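Local structure of DNA alpha-glucosyltransferase (Enterobacteria phage T4, 1XV5) at residues Ser279-Leu282 against Glu283-Lys287; Tyr188-Asp191 against Val192-Asn196; Thr46-Ser50 against His51-Ser55. The protein is a phage glycosyltransferase of the GT-B clan, built from two Rossmann-like domains, with uridine-5'-diphosphate bound in the cleft between them. All coordinates share one frame; numbering follows the deposited sequence.

Contact 1. Residues Ser279-Leu282 against Glu283-Lys287; sequences SEML and ERMSK
Arg284 reaches back along its own helix and lays its guanidinium over the backbone of Glu280 and Met281, one turn earlier. The side chain leaves CA with CG beside the backbone N, runs straight at chi2 and then turns at chi3 (-69°), a bend that lays the flat group over Glu280 O. One face takes this carbonyl oxygen, 3.6 Å from Arg284 CZ and over the centre of the group; Met281 N lies under the same face, nearer the rim. Glu280 CB comes within 3.6 Å of Arg284 NH1, but the carboxylate swings outward on an extended chain, its plane steeply inclined (76°) to the guanidinium. Their charges therefore attract without a salt bridge, with Glu280 OE1 4.2 Å from Arg284 NH1. A water bridges them instead, lying 2.7 Å from Glu280 OE1 and accepting from Arg284 NH2 in the guanidinium plane. The direct ionic partner of Arg284 NH2 is Glu233.

On the buried side, Met281 and Met285 lie side by side and point the same way, Met281 SD 3.9 Å from Met285 CB. Both put CG anti to the backbone N, but chi2 has opposite signs, so the two thioether chains curl differently. The helical bond Met285 N to Met281 O is short, 2.7 Å. Farther along, Ser286 OG donates to Glu283 O at 2.6 Å and also meets Lys190 NZ.

Met281 touches uridine-5'-diphosphate and forms part of its pocket. Helix 278-286 touches helix 181-188, whose Tyr188 meets Leu282 and Glu283, and helix 308-316, while Met281 and Met285 rest on strand 199-203.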
loop_
_atom_site.group_PDB
_atom_site.type_symbol
_atom_site.label_atom_id
_atom_site.label_comp_id
_atom_site.label_asym_id
_atom_site.label_seq_id
_atom_site.Cartn_x
_atom_site.Cartn_y
_atom_site.Cartn_z
ATOM N N SER A 279 -9.165 -3.164 -10.221
ATOM C CA SER A 279 -10.366 -2.550 -10.784
ATOM C C SER A 279 -11.647 -3.328 -10.483
ATOM O O SER A 279 -12.713 -2.734 -10.306
ATOM C CB SER A 279 -10.217 -2.379 -12.301
ATOM O OG SER A 279 -10.003 -3.624 -12.947
ATOM N N GLU A 280 -11.550 -4.654 -10.434
ATOM C CA GLU A 280 -12.715 -5.484 -10.150
ATOM C C GLU A 280 -13.120 -5.351 -8.689
ATOM O O GLU A 280 -14.311 -5.332 -8.364
ATOM C CB GLU A 280 -12.425 -6.946 -10.502
ATOM C CG GLU A 280 -12.292 -7.169 -12.012
ATOM C CD GLU A 280 -11.888 -8.586 -12.383
ATOM O OE1 GLU A 280 -11.747 -9.430 -11.478
ATOM O OE2 GLU A 280 -11.714 -8.853 -13.592
ATOM N N MET A 281 -12.128 -5.257 -7.808
ATOM C CA MET A 281 -12.404 -5.095 -6.387
ATOM C C MET A 281 -13.071 -3.742 -6.152
ATOM O O MET A 281 -14.055 -3.650 -5.420
ATOM C CB MET A 281 -11.105 -5.188 -5.580
ATOM C CG MET A 281 -11.262 -4.957 -4.079
ATOM S SD MET A 281 -11.412 -3.214 -3.608
ATOM C CE MET A 281 -9.699 -2.682 -3.806
ATOM N N LEU A 282 -12.544 -2.692 -6.775
ATOM C CA LEU A 282 -13.125 -1.360 -6.609
ATOM C C LEU A 282 -14.594 -1.346 -7.030
ATOM O O LEU A 282 -15.420 -0.687 -6.402
ATOM C CB LEU A 282 -12.333 -0.319 -7.418
ATOM C CG LEU A 282 -10.904 -0.041 -6.932
ATOM C CD1 LEU A 282 -10.216 0.927 -7.877
ATOM C CD2 LEU A 282 -10.942 0.542 -5.518
ATOM N N GLU A 283 -14.921 -2.076 -8.090
ATOM C CA GLU A 283 -16.301 -2.142 -8.556
ATOM C C GLU A 283 -17.156 -2.841 -7.496
ATOM O O GLU A 283 -18.226 -2.351 -7.128
ATOM C CB GLU A 283 -16.366 -2.894 -9.892
ATOM C CG GLU A 283 -17.756 -3.060 -10.490
ATOM C CD GLU A 283 -18.475 -1.740 -10.738
ATOM O OE1 GLU A 283 -17.808 -0.733 -11.054
ATOM O OE2 GLU A 283 -19.717 -1.720 -10.630
ATOM N N ARG A 284 -16.677 -3.977 -6.994
ATOM C CA ARG A 284 -17.415 -4.720 -5.973
ATOM C C ARG A 284 -17.557 -3.906 -4.689
ATOM O O ARG A 284 -18.627 -3.886 -4.067
ATOM C CB ARG A 284 -16.711 -6.043 -5.640
ATOM C CG ARG A 284 -16.801 -7.112 -6.724
ATOM C CD ARG A 284 -16.226 -8.443 -6.229
ATOM N NE ARG A 284 -14.776 -8.413 -6.047
ATOM C CZ ARG A 284 -13.892 -8.683 -7.004
ATOM N NH1 ARG A 284 -14.306 -9.005 -8.224
ATOM N NH2 ARG A 284 -12.592 -8.650 -6.738
ATOM N N MET A 285 -16.475 -3.240 -4.301
ATOM C CA MET A 285 -16.469 -2.441 -3.080
ATOM C C MET A 285 -17.407 -1.245 -3.171
ATOM O O MET A 285 -18.057 -0.890 -2.187
ATOM C CB MET A 285 -15.050 -1.957 -2.776
ATOM C CG MET A 285 -14.898 -1.245 -1.438
ATOM S SD MET A 285 -15.149 -2.335 -0.014
ATOM C CE MET A 285 -13.572 -3.239 0.015
ATOM N N SER A 286 -17.485 -0.633 -4.353
ATOM C CA SER A 286 -18.343 0.532 -4.548
ATOM C C SER A 286 -19.814 0.189 -4.337
ATOM O O SER A 286 -20.646 1.081 -4.143
ATOM C CB SER A 286 -18.155 1.109 -5.957
ATOM O OG SER A 286 -18.705 0.238 -6.935
ATOM N N LYS A 287 -20.132 -1.101 -4.384
ATOM C CA LYS A 287 -21.505 -1.556 -4.196
ATOM C C LYS A 287 -21.686 -2.271 -2.863
ATOM O O LYS A 287 -22.718 -2.896 -2.624
ATOM C CB LYS A 287 -21.917 -2.480 -5.353
ATOM C CG LYS A 287 -22.021 -1.753 -6.697
ATOM C CD LYS A 287 -22.380 -2.690 -7.852
ATOM C CE LYS A 287 -21.248 -3.654 -8.170
ATOM N NZ LYS A 287 -21.502 -4.430 -9.421
HETATM O O HOH W 1 -10.868 -9.756 -8.905
#

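Contact 2. Residues Tyr188-Asp191 against Val192-Asn196; sequences YWKD and VSEIN
Asp191 OD1 accepts two hydrogen bonds from Ser193, one from OG at 2.9 Å and one from the backbone N at 3.0 Å. The two donors approach from opposite faces of the carboxylate plane, both on the anti side of the oxygen. The bond to Ser193 N, two residues on, makes an Asx turn that leads into the short 3-10 segment 192-194. Separately, Glu194 OE1 accepts from Asp191 N (2.9 Å, 159° at the hydrogen). The 3-10 turn itself is closed by Glu194 N to Asp191 O, also 2.9 Å.

Rotation about the first side-chain bond of Asp191 places CG anti to the backbone N (chi1 -177°), swinging the carboxylate to where OD1 can meet Ser193. Lys190 passes Glu194 at about a right angle, its CD 3.8 Å from Glu194 OE2, but its ammonium is turned away. Bends at chi2 and chi4 take Lys190 NZ back to Tyr188 O at 2.8 Å, and Glu283 holds it in a salt bridge.

The loop joins helix 181-188 to strand 199-203; Val192 and Ile195 pack on helix 368-386, and Asn196 pairs through its backbone with Lys287 and Gly289.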
loop_
_atom_site.group_PDB
_atom_site.type_symbol
_atom_site.label_atom_id
_atom_site.label_comp_id
_atom_site.label_asym_id
_atom_site.label_seq_id
_atom_site.Cartn_x
_atom_site.Cartn_y
_atom_site.Cartn_z
ATOM N N TYR A 188 -15.688 4.835 -10.157
ATOM C CA TYR A 188 -16.446 3.817 -9.430
ATOM C C TYR A 188 -17.585 4.234 -8.512
ATOM O O TYR A 188 -18.390 3.389 -8.128
ATOM C CB TYR A 188 -15.483 2.954 -8.607
ATOM C CG TYR A 188 -14.450 2.253 -9.446
ATOM C CD1 TYR A 188 -13.200 2.829 -9.672
ATOM C CD2 TYR A 188 -14.740 1.042 -10.064
ATOM C CE1 TYR A 188 -12.265 2.216 -10.493
ATOM C CE2 TYR A 188 -13.812 0.418 -10.893
ATOM C CZ TYR A 188 -12.578 1.012 -11.103
ATOM O OH TYR A 188 -11.660 0.408 -11.928
ATOM N N TRP A 189 -17.653 5.509 -8.147
ATOM C CA TRP A 189 -18.697 5.970 -7.232
ATOM C C TRP A 189 -20.100 5.567 -7.688
ATOM O O TRP A 189 -20.482 5.784 -8.841
ATOM C CB TRP A 189 -18.608 7.488 -7.072
ATOM C CG TRP A 189 -19.245 8.019 -5.817
ATOM C CD1 TRP A 189 -20.554 8.371 -5.640
ATOM C CD2 TRP A 189 -18.584 8.303 -4.577
ATOM N NE1 TRP A 189 -20.746 8.863 -4.370
ATOM C CE2 TRP A 189 -19.554 8.832 -3.695
ATOM C CE3 TRP A 189 -17.264 8.163 -4.128
ATOM C CZ2 TRP A 189 -19.245 9.224 -2.386
ATOM C CZ3 TRP A 189 -16.955 8.554 -2.822
ATOM C CH2 TRP A 189 -17.947 9.079 -1.968
ATOM N N LYS A 190 -20.862 4.982 -6.771
ATOM C CA LYS A 190 -22.219 4.537 -7.064
ATOM C C LYS A 190 -23.250 5.367 -6.314
ATOM O O LYS A 190 -22.943 5.970 -5.287
ATOM C CB LYS A 190 -22.399 3.073 -6.645
ATOM C CG LYS A 190 -21.485 2.079 -7.342
ATOM C CD LYS A 190 -21.877 1.891 -8.799
ATOM C CE LYS A 190 -21.003 0.841 -9.478
ATOM N NZ LYS A 190 -19.574 1.256 -9.520
ATOM N N ASP A 191 -24.474 5.394 -6.829
ATOM C CA ASP A 191 -25.543 6.109 -6.149
ATOM C C ASP A 191 -25.838 5.220 -4.943
ATOM O O ASP A 191 -25.709 3.996 -5.031
ATOM C CB ASP A 191 -26.780 6.221 -7.045
ATOM C CG ASP A 191 -27.899 7.022 -6.397
ATOM O OD1 ASP A 191 -28.714 6.435 -5.651
ATOM O OD2 ASP A 191 -27.957 8.249 -6.625
ATOM N N VAL A 192 -26.229 5.825 -3.827
ATOM C CA VAL A 192 -26.498 5.060 -2.611
ATOM C C VAL A 192 -27.521 3.933 -2.797
ATOM O O VAL A 192 -27.447 2.903 -2.125
ATOM C CB VAL A 192 -26.946 5.995 -1.448
ATOM C CG1 VAL A 192 -28.305 6.610 -1.747
ATOM C CG2 VAL A 192 -26.975 5.218 -0.135
ATOM N N SER A 193 -28.454 4.110 -3.728
ATOM C CA SER A 193 -29.478 3.095 -3.974
ATOM C C SER A 193 -28.907 1.805 -4.560
ATOM O O SER A 193 -29.551 0.759 -4.512
ATOM C CB SER A 193 -30.549 3.646 -4.920
ATOM O OG SER A 193 -30.007 3.884 -6.209
ATOM N N GLU A 194 -27.700 1.887 -5.110
ATOM C CA GLU A 194 -27.039 0.738 -5.727
ATOM C C GLU A 194 -26.194 -0.065 -4.740
ATOM O O GLU A 194 -25.652 -1.111 -5.093
ATOM C CB GLU A 194 -26.116 1.211 -6.858
ATOM C CG GLU A 194 -26.800 1.850 -8.053
ATOM C CD GLU A 194 -25.794 2.358 -9.077
ATOM O OE1 GLU A 194 -25.296 3.495 -8.925
ATOM O OE2 GLU A 194 -25.487 1.608 -10.027
ATOM N N ILE A 195 -26.079 0.425 -3.513
ATOM C CA ILE A 195 -25.246 -0.231 -2.508
ATOM C C ILE A 195 -25.963 -1.246 -1.619
ATOM O O ILE A 195 -27.023 -0.963 -1.066
ATOM C CB ILE A 195 -24.567 0.829 -1.611
ATOM C CG1 ILE A 195 -23.643 1.703 -2.464
ATOM C CG2 ILE A 195 -23.779 0.153 -0.489
ATOM C CD1 ILE A 195 -23.002 2.840 -1.703
ATOM N N ASN A 196 -25.372 -2.433 -1.493
ATOM C CA ASN A 196 -25.944 -3.480 -0.649
ATOM C C ASN A 196 -25.401 -3.250 0.757
ATOM O O ASN A 196 -24.263 -3.604 1.059
ATOM C CB ASN A 196 -25.525 -4.866 -1.140
ATOM C CG ASN A 196 -26.242 -5.985 -0.402
ATOM O OD1 ASN A 196 -26.588 -5.848 0.772
ATOM N ND2 ASN A 196 -26.461 -7.106 -1.089
#

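Contact 3. Residues Thr46-Ser50 against His51-Ser55; sequences TRTSS and HDHKS. With UDP (uridine-5'-diphosphate), chain C.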
loop_
_atom_site.group_PDB
_atom_site.type_symbol
_atom_site.label_atom_id
_atom_site.label_comp_id
_atom_site.label_asym_id
_atom_site.label_seq_id
_atom_site.Cartn_x
_atom_site.Cartn_y
_atom_site.Cartn_z
ATOM N N THR A 46 2.685 -13.679 -7.954
ATOM C CA THR A 46 1.305 -14.093 -8.167
ATOM C C THR A 46 0.341 -12.997 -8.616
ATOM O O THR A 46 -0.541 -13.243 -9.439
ATOM C CB THR A 46 0.735 -14.732 -6.879
ATOM O OG1 THR A 46 1.481 -15.913 -6.560
ATOM C CG2 THR A 46 -0.733 -15.095 -7.059
ATOM N N ARG A 47 0.503 -11.789 -8.087
ATOM C CA ARG A 47 -0.407 -10.696 -8.419
ATOM C C ARG A 47 0.087 -9.751 -9.510
ATOM O O ARG A 47 -0.279 -8.579 -9.527
ATOM C CB ARG A 47 -0.715 -9.885 -7.159
ATOM C CG ARG A 47 -1.047 -10.736 -5.940
ATOM C CD ARG A 47 -1.345 -9.872 -4.717
ATOM N NE ARG A 47 -1.083 -10.595 -3.472
ATOM C CZ ARG A 47 -2.016 -11.002 -2.617
ATOM N NH1 ARG A 47 -3.299 -10.763 -2.853
ATOM N NH2 ARG A 47 -1.661 -11.661 -1.523
ATOM N N THR A 48 0.901 -10.251 -10.430
ATOM C CA THR A 48 1.408 -9.383 -11.481
ATOM C C THR A 48 0.291 -8.758 -12.319
ATOM O O THR A 48 0.496 -7.728 -12.952
ATOM C CB THR A 48 2.369 -10.132 -12.418
ATOM O OG1 THR A 48 3.035 -9.186 -13.264
ATOM C CG2 THR A 48 1.610 -11.124 -13.277
ATOM N N SER A 49 -0.891 -9.367 -12.310
ATOM C CA SER A 49 -2.015 -8.851 -13.089
ATOM C C SER A 49 -3.030 -8.047 -12.279
ATOM O O SER A 49 -4.041 -7.602 -12.818
ATOM C CB SER A 49 -2.740 -10.003 -13.792
ATOM O OG SER A 49 -1.918 -10.586 -14.788
ATOM N N SER A 50 -2.760 -7.848 -10.995
ATOM C CA SER A 50 -3.690 -7.105 -10.152
ATOM C C SER A 50 -3.886 -5.662 -10.608
ATOM O O SER A 50 -4.991 -5.123 -10.522
ATOM C CB SER A 50 -3.221 -7.136 -8.699
ATOM O OG SER A 50 -3.345 -8.446 -8.169
ATOM N N HIS A 51 -2.818 -5.037 -11.094
ATOM C CA HIS A 51 -2.902 -3.658 -11.561
ATOM C C HIS A 51 -2.612 -3.581 -13.052
ATOM O O HIS A 51 -1.870 -4.398 -13.589
ATOM C CB HIS A 51 -1.914 -2.765 -10.803
ATOM C CG HIS A 51 -2.132 -2.742 -9.321
ATOM N ND1 HIS A 51 -1.539 -3.644 -8.465
ATOM C CD2 HIS A 51 -2.893 -1.933 -8.547
ATOM C CE1 HIS A 51 -1.924 -3.390 -7.226
ATOM N NE2 HIS A 51 -2.747 -2.358 -7.249
ATOM N N ASP A 52 -3.197 -2.593 -13.719
ATOM C CA ASP A 52 -2.989 -2.427 -15.150
ATOM C C ASP A 52 -1.640 -1.775 -15.424
ATOM O O ASP A 52 -1.375 -0.661 -14.968
ATOM C CB ASP A 52 -4.098 -1.568 -15.751
ATOM C CG ASP A 52 -3.965 -1.426 -17.249
ATOM O OD1 ASP A 52 -4.078 -2.454 -17.951
ATOM O OD2 ASP A 52 -3.739 -0.291 -17.722
ATOM N N HIS A 53 -0.787 -2.464 -16.176
ATOM C CA HIS A 53 0.535 -1.926 -16.476
ATOM C C HIS A 53 1.140 -2.531 -17.739
ATOM O O HIS A 53 2.022 -1.939 -18.363
ATOM C CB HIS A 53 1.489 -2.231 -15.326
ATOM C CG HIS A 53 1.839 -3.683 -15.218
ATOM N ND1 HIS A 53 1.062 -4.590 -14.532
ATOM C CD2 HIS A 53 2.852 -4.395 -15.767
ATOM C CE1 HIS A 53 1.580 -5.798 -14.663
ATOM N NE2 HIS A 53 2.668 -5.707 -15.408
ATOM N N LYS A 54 0.677 -3.723 -18.093
ATOM C CA LYS A 54 1.205 -4.451 -19.240
ATOM C C LYS A 54 1.404 -3.679 -20.541
ATOM O O LYS A 54 2.305 -4.002 -21.316
ATOM C CB LYS A 54 0.340 -5.684 -19.502
ATOM C CG LYS A 54 0.383 -6.709 -18.375
ATOM C CD LYS A 54 -0.643 -7.809 -18.588
ATOM C CE LYS A 54 -0.698 -8.758 -17.398
ATOM N NZ LYS A 54 -1.856 -9.695 -17.493
ATOM N N SER A 55 0.592 -2.655 -20.783
ATOM C CA SER A 55 0.704 -1.889 -22.020
ATOM C C SER A 55 1.862 -0.891 -22.058
ATOM O O SER A 55 2.131 -0.297 -23.103
ATOM C CB SER A 55 -0.604 -1.144 -22.300
ATOM O OG SER A 55 -0.799 -0.088 -21.377
HETATM N N1 UDP C . -4.151 -5.295 -4.224
HETATM C C2 UDP C . -4.690 -5.841 -5.371
HETATM N N3 UDP C . -4.940 -7.189 -5.308
HETATM C C4 UDP C . -4.716 -8.024 -4.229
HETATM C C5 UDP C . -4.167 -7.379 -3.076
HETATM C C6 UDP C . -3.907 -6.068 -3.114
HETATM O O2 UDP C . -4.937 -5.178 -6.366
HETATM O O4 UDP C . -4.994 -9.220 -4.321
HETATM C "C1'" UDP C . -3.839 -3.862 -4.237
HETATM C "C2'" UDP C . -4.571 -3.038 -3.183
HETATM O "O2'" UDP C . -5.885 -2.733 -3.599
HETATM C "C3'" UDP C . -3.644 -1.833 -3.096
HETATM C "C4'" UDP C . -2.269 -2.496 -3.163
HETATM O "O4'" UDP C . -2.469 -3.712 -3.934
HETATM O "O3'" UDP C . -3.841 -1.002 -4.241
HETATM C "C5'" UDP C . -1.662 -2.847 -1.819
HETATM O "O5'" UDP C . -1.115 -1.679 -1.218
HETATM P PA UDP C . -1.324 -1.319 0.321
HETATM O O1A UDP C . -0.603 -0.046 0.530
HETATM O O2A UDP C . -2.776 -1.392 0.637
HETATM O O3A UDP C . -0.592 -2.519 1.159
HETATM P PB UDP C . 0.729 -3.431 0.833
HETATM O O1B UDP C . 1.400 -3.689 2.134
HETATM O O2B UDP C . 0.296 -4.579 0.005
HETATM O O3B UDP C . 1.660 -2.487 -0.040
HETATM O O HOH W 2 -0.019 -5.831 -10.745
HETATM O O HOH W 3 -2.492 -6.429 -15.418
#
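Lys54 NZ donates to Ser49 OG at 2.8 Å, a direct hydrogen bond from the chain that follows back to the type I turn Arg47-Ser50; the lysine is extended beyond CG. Waters add further links. One donates to Arg47 O and accepts from His51 N. A second donates to both Ser49 O and His51 O, so the backbone on each side of the bend is held through solvent. Within the following chain, His53 braces its own backbone: chi1 at 70° folds the ring back so that ND1 donates to His51 O (3.1 Å), above the carbonyl plane and slightly tilted from the ring.

Contacts with uridine-5'-diphosphate come from Arg47, Ser50 and His51. Arg47 keeps its chain extended from CG to NE and meets the base carbonyl in the plane of its guanidinium, NH1 donating a hydrogen bond to UDP O4 at 2.7 Å. The same nitrogen bonds Gly234 O, while NH2 is in a salt bridge with Glu236. Ser50 CB packs 3.5 Å from UDP O2, its hydroxyl being engaged by Tyr276 O. At the ribose, the His51 ring presents an edge: CE1 is 3.4 Å from UDP O4', and NE2 makes a long, weak bond of 3.5 Å to UDP O3'.

The loop thus touches the nucleoside at the base and the sugar, polar and cationic at uracil O4, weakly polar at the ribose. A guanidinium beside O4 would probably draw electron density toward that oxygen, and Glu236 probably offsets part of the added positive charge.

Along the chain, contact 3 comes first, then contact 2, then contact 1. Contact 3 lies in the loop leading from strand 34-40 to strand 58-60 of the N-terminal parallel sheet; the other two belong to the domain built on the second parallel sheet. Contacts 1 and 2 are neighbours that touch directly, their centres about 10 Å apart. Contact 3 lies across the cleft, its centre about 17 Å from that of contact 1 and about 27 Å from that of contact 2. Uridine-5'-diphosphate bridges the gap, touched by Met281 and by Arg47, Ser50 and His51, whereas contact 2 lies at the surface.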